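Local atomic coordinates of N-acyl homoserine lactonase (PDB entry 2BR6), a protein that hydrolyses the lactone ring of N-acyl homoserine lactones, the signals of bacterial quorum sensing, using two zinc ions. Residues Leu107-Ala112 with Glu138-Cys143. Residues are numbered along the deposited sequence; the frame is centred on the assembly and turned at random.
Sequences LHFDHA and EYMKEC. With ZN (zinc ion), chain B; ZN (zinc ion), chain C; HSL (homoserine lactone), chain F.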
ATOM      1  N   LEU A 107      -7.429  -2.227   3.753  1.00  9.00           N
ATOM      2  CA  LEU A 107      -7.456  -2.108   5.205  1.00  9.66           C
ATOM      3  C   LEU A 107      -6.942  -3.360   5.935  1.00 10.13           C
ATOM      4  O   LEU A 107      -7.268  -3.582   7.105  1.00 10.62           O
ATOM      5  CB  LEU A 107      -8.843  -1.657   5.690  1.00 10.43           C
ATOM      6  CG  LEU A 107      -9.314  -0.274   5.205  1.00 10.79           C
ATOM      7  CD1 LEU A 107     -10.754  -0.010   5.670  1.00 12.62           C
ATOM      8  CD2 LEU A 107      -8.390   0.867   5.646  1.00 10.67           C
ATOM      9  N   HIS A 108      -6.119  -4.154   5.241  1.00 10.52           N
ATOM     10  CA  HIS A 108      -5.394  -5.269   5.872  1.00 11.37           C
ATOM     11  C   HIS A 108      -4.444  -4.706   6.929  1.00 11.57           C
ATOM     12  O   HIS A 108      -3.992  -3.555   6.825  1.00 11.72           O
ATOM     13  CB  HIS A 108      -4.646  -6.120   4.847  1.00 11.38           C
ATOM     14  CG  HIS A 108      -5.537  -7.041   4.070  1.00 12.12           C
ATOM     15  ND1 HIS A 108      -5.087  -7.787   3.006  1.00 13.23           N
ATOM     16  CD2 HIS A 108      -6.854  -7.319   4.197  1.00 12.98           C
ATOM     17  CE1 HIS A 108      -6.088  -8.492   2.510  1.00 14.53           C
ATOM     18  NE2 HIS A 108      -7.174  -8.227   3.213  1.00 13.95           N
ATOM     19  N   PHE A 109      -4.154  -5.512   7.949  1.00 13.01           N
ATOM     20  CA  PHE A 109      -3.501  -5.005   9.157  1.00 13.77           C
ATOM     21  C   PHE A 109      -2.128  -4.359   8.899  1.00 13.27           C
ATOM     22  O   PHE A 109      -1.715  -3.471   9.647  1.00 13.42           O
ATOM     23  CB  PHE A 109      -3.401  -6.114  10.212  1.00 14.85           C
ATOM     24  CG  PHE A 109      -2.252  -7.042  10.001  1.00 17.08           C
ATOM     25  CD1 PHE A 109      -1.046  -6.832  10.662  1.00 20.65           C
ATOM     26  CD2 PHE A 109      -2.358  -8.114   9.119  1.00 20.57           C
ATOM     27  CE1 PHE A 109       0.040  -7.681  10.456  1.00 21.79           C
ATOM     28  CE2 PHE A 109      -1.279  -8.969   8.904  1.00 22.71           C
ATOM     29  CZ  PHE A 109      -0.076  -8.746   9.579  1.00 23.26           C
ATOM     30  N   ASP A 110      -1.431  -4.815   7.857  1.00 12.87           N
ATOM     31  CA  ASP A 110      -0.085  -4.319   7.525  1.00 12.48           C
ATOM     32  C   ASP A 110      -0.115  -3.059   6.658  1.00 11.86           C
ATOM     33  O   ASP A 110       0.935  -2.537   6.272  1.00 13.28           O
ATOM     34  CB  ASP A 110       0.788  -5.406   6.862  1.00 13.01           C
ATOM     35  CG  ASP A 110       0.085  -6.131   5.715  1.00 13.18           C
ATOM     36  OD1 ASP A 110       0.755  -6.423   4.689  1.00 15.25           O
ATOM     37  OD2 ASP A 110      -1.118  -6.473   5.744  1.00 13.64           O
ATOM     38  N   HIS A 111      -1.318  -2.582   6.357  1.00 11.06           N
ATOM     39  CA  HIS A 111      -1.489  -1.396   5.526  1.00 10.13           C
ATOM     40  C   HIS A 111      -2.265  -0.274   6.203  1.00 10.52           C
ATOM     41  O   HIS A 111      -2.119   0.892   5.810  1.00  9.56           O
ATOM     42  CB  HIS A 111      -2.139  -1.754   4.179  1.00 10.79           C
ATOM     43  CG  HIS A 111      -1.340  -2.737   3.389  1.00 10.15           C
ATOM     44  ND1 HIS A 111      -0.501  -2.363   2.361  1.00 11.07           N
ATOM     45  CD2 HIS A 111      -1.194  -4.075   3.529  1.00  9.33           C
ATOM     46  CE1 HIS A 111       0.104  -3.436   1.879  1.00 11.41           C
ATOM     47  NE2 HIS A 111      -0.304  -4.488   2.563  1.00 10.56           N
ATOM     48  N   ALA A 112      -3.093  -0.622   7.190  1.00  9.62           N
ATOM     49  CA  ALA A 112      -3.956   0.382   7.848  1.00  9.85           C
ATOM     50  C   ALA A 112      -3.902   0.389   9.377  1.00 10.37           C
ATOM     51  O   ALA A 112      -4.715   1.055  10.042  1.00  9.66           O
ATOM     52  CB  ALA A 112      -5.407   0.234   7.347  1.00 10.46           C
ATOM     53  N   GLU A 138     -11.504 -10.945   8.968  1.00 23.83           N
ATOM     54  CA  GLU A 138     -10.059 -10.733   8.852  1.00 22.70           C
ATOM     55  C   GLU A 138      -9.594  -9.306   9.199  1.00 21.40           C
ATOM     56  O   GLU A 138      -8.395  -9.063   9.338  1.00 22.38           O
ATOM     57  CB  GLU A 138      -9.540 -11.156   7.466  1.00 22.85           C
ATOM     58  CG  GLU A 138      -9.982 -10.284   6.289  1.00 22.15           C
ATOM     59  CD  GLU A 138     -11.203 -10.832   5.556  1.00 24.19           C
ATOM     60  OE1 GLU A 138     -12.013 -11.560   6.173  1.00 25.72           O
ATOM     61  OE2 GLU A 138     -11.358 -10.525   4.349  1.00 23.88           O
ATOM     62  N   TYR A 139     -10.534  -8.373   9.345  1.00 19.34           N
ATOM     63  CA  TYR A 139     -10.197  -6.968   9.588  1.00 17.14           C
ATOM     64  C   TYR A 139     -10.114  -6.626  11.075  1.00 17.07           C
ATOM     65  O   TYR A 139     -11.082  -6.803  11.816  1.00 17.49           O
ATOM     66  CB  TYR A 139     -11.194  -6.048   8.874  1.00 16.48           C
ATOM     67  CG  TYR A 139     -11.013  -6.050   7.375  1.00 15.65           C
ATOM     68  CD1 TYR A 139     -10.064  -5.236   6.774  1.00 14.01           C
ATOM     69  CD2 TYR A 139     -11.776  -6.895   6.561  1.00 15.74           C
ATOM     70  CE1 TYR A 139      -9.881  -5.243   5.390  1.00 14.30           C
ATOM     71  CE2 TYR A 139     -11.606  -6.915   5.173  1.00 12.97           C
ATOM     72  CZ  TYR A 139     -10.652  -6.079   4.598  1.00 13.32           C
ATOM     73  OH  TYR A 139     -10.470  -6.086   3.238  1.00 12.38           O
ATOM     74  N   MET A 140      -8.955  -6.143  11.499  1.00 16.00           N
ATOM     75  CA  MET A 140      -8.740  -5.765  12.889  1.00 16.44           C
ATOM     76  C   MET A 140      -9.363  -4.402  13.149  1.00 15.78           C
ATOM     77  O   MET A 140      -9.354  -3.539  12.268  1.00 14.93           O
ATOM     78  CB  MET A 140      -7.243  -5.693  13.177  1.00 16.69           C
ATOM     79  CG  MET A 140      -6.491  -7.014  13.037  1.00 18.77           C
ATOM     80  SD  MET A 140      -4.749  -6.743  13.451  1.00 22.78           S
ATOM     81  CE  MET A 140      -4.837  -6.460  15.222  1.00 23.32           C
ATOM     82  N   LYS A 141      -9.873  -4.187  14.363  1.00 16.26           N
ATOM     83  CA  LYS A 141     -10.522  -2.907  14.667  1.00 16.30           C
ATOM     84  C   LYS A 141      -9.604  -1.705  14.427  1.00 15.62           C
ATOM     85  O   LYS A 141     -10.070  -0.656  13.963  1.00 15.31           O
ATOM     86  CB  LYS A 141     -11.082  -2.877  16.094  1.00 17.17           C
ATOM     87  CG  LYS A 141     -11.887  -1.588  16.415  1.00 18.00           C
ATOM     88  CD  LYS A 141     -13.022  -1.288  15.408  1.00 17.67           C
ATOM     89  CE  LYS A 141     -14.193  -2.265  15.581  1.00 18.02           C
ATOM     90  NZ  LYS A 141     -15.037  -1.946  16.758  1.00 17.69           N
ATOM     91  N   GLU A 142      -8.307  -1.865  14.715  1.00 15.04           N
ATOM     92  CA  GLU A 142      -7.310  -0.805  14.473  1.00 14.85           C
ATOM     93  C   GLU A 142      -7.362  -0.254  13.058  1.00 13.50           C
ATOM     94  O   GLU A 142      -6.978   0.893  12.815  1.00 13.02           O
ATOM     95  CB  GLU A 142      -5.884  -1.312  14.751  1.00 14.97           C
ATOM     96  CG  GLU A 142      -5.612  -1.674  16.207  1.00 17.35           C
ATOM     97  CD  GLU A 142      -5.797  -3.147  16.530  1.00 19.63           C
ATOM     98  OE1 GLU A 142      -6.704  -3.815  15.969  1.00 19.08           O
ATOM     99  OE2 GLU A 142      -5.027  -3.639  17.386  1.00 21.49           O
ATOM    100  N   CYS A 143      -7.824  -1.089  12.124  1.00 12.95           N
ATOM    101  CA  CYS A 143      -7.860  -0.738  10.712  1.00 13.24           C
ATOM    102  C   CYS A 143      -9.176  -0.164  10.214  1.00 12.65           C
ATOM    103  O   CYS A 143      -9.274   0.202   9.036  1.00 12.20           O
ATOM    104  CB  CYS A 143      -7.518  -1.962   9.872  1.00 12.97           C
ATOM    105  SG  CYS A 143      -5.855  -2.513  10.267  1.00 16.78           S
TER
HETATM  106 ZN    ZN B1251       0.136  -6.586   2.516  1.00 20.05          ZN
HETATM  107 ZN    ZN C1252      -3.128  -7.330   1.874  1.00 23.28          ZN
HETATM  108  N   HSL F1255      -1.128  -9.735   5.726  1.00 41.53           N
HETATM  109  CA  HSL F1255      -1.283 -10.044   4.504  1.00 41.32           C
HETATM  110  C   HSL F1255      -0.706  -9.393   3.348  1.00 41.22           C
HETATM  111  O   HSL F1255       0.454  -9.010   3.189  1.00 41.11           O
HETATM  112  CB  HSL F1255      -2.533 -10.875   4.082  1.00 41.41           C
HETATM  113  CG  HSL F1255      -2.919 -10.198   2.775  1.00 41.11           C
HETATM  114  OD  HSL F1255      -1.777  -9.312   2.340  1.00 40.87           O
HETATM  115  O   HOH W   1      -7.075  -5.551   9.159  1.00 18.01           O
HETATM  116  O   HOH W   2      -9.736  -9.007   2.739  1.00 19.38           O
HETATM  117  O   HOH W   3      -6.029  -7.955   7.993  1.00 21.87           O
HETATM  118  O   HOH W   4      -1.875  -6.958   3.410  1.00 19.06           O
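Cys-143 and Tyr-139 pack against the back of the HxHxDH zinc-binding motif of the metallo-beta-lactamase fold, a worked example of first-shell ligands backed by a second shell. Packing comes first. With SG beside the backbone N (chi1 -62°), the cysteine brings its sulfur over the helical turn, Cys-143 SG lying 3.6 Å from Phe-109 CA, while the CB of Cys-143 packs on Ala-112 CB. The Tyr-139 ring turns its edge to Leu-107, CD1 coming within 3.3 Å of Leu-107 O, and its plane is inclined 41° to the His-108 imidazole. Met-140 SD touches Phe-109 CB at 3.6 Å and sits 5.3 Å from the centroid of that ring, an oblique Met-aromatic contact.

No direct hydrogen bond joins the segments; three waters bridge them instead. One links Leu-107 O to Met-140 N, another Phe-109 N to Glu-138 O. The third accepts from His-108 NE2 and donates to Glu-138 OE2 and Tyr-139 OH, which Glu-129 also bonds. With ND1 on zinc, this water at NE2 probably helps fix the imidazole's rotation.

Asp-110 and His-111 bind the other zinc; Asp-193 is shared. Homoserine lactone spans both metals, and its N donates to Asp-110 OD2 at 3.3 Å.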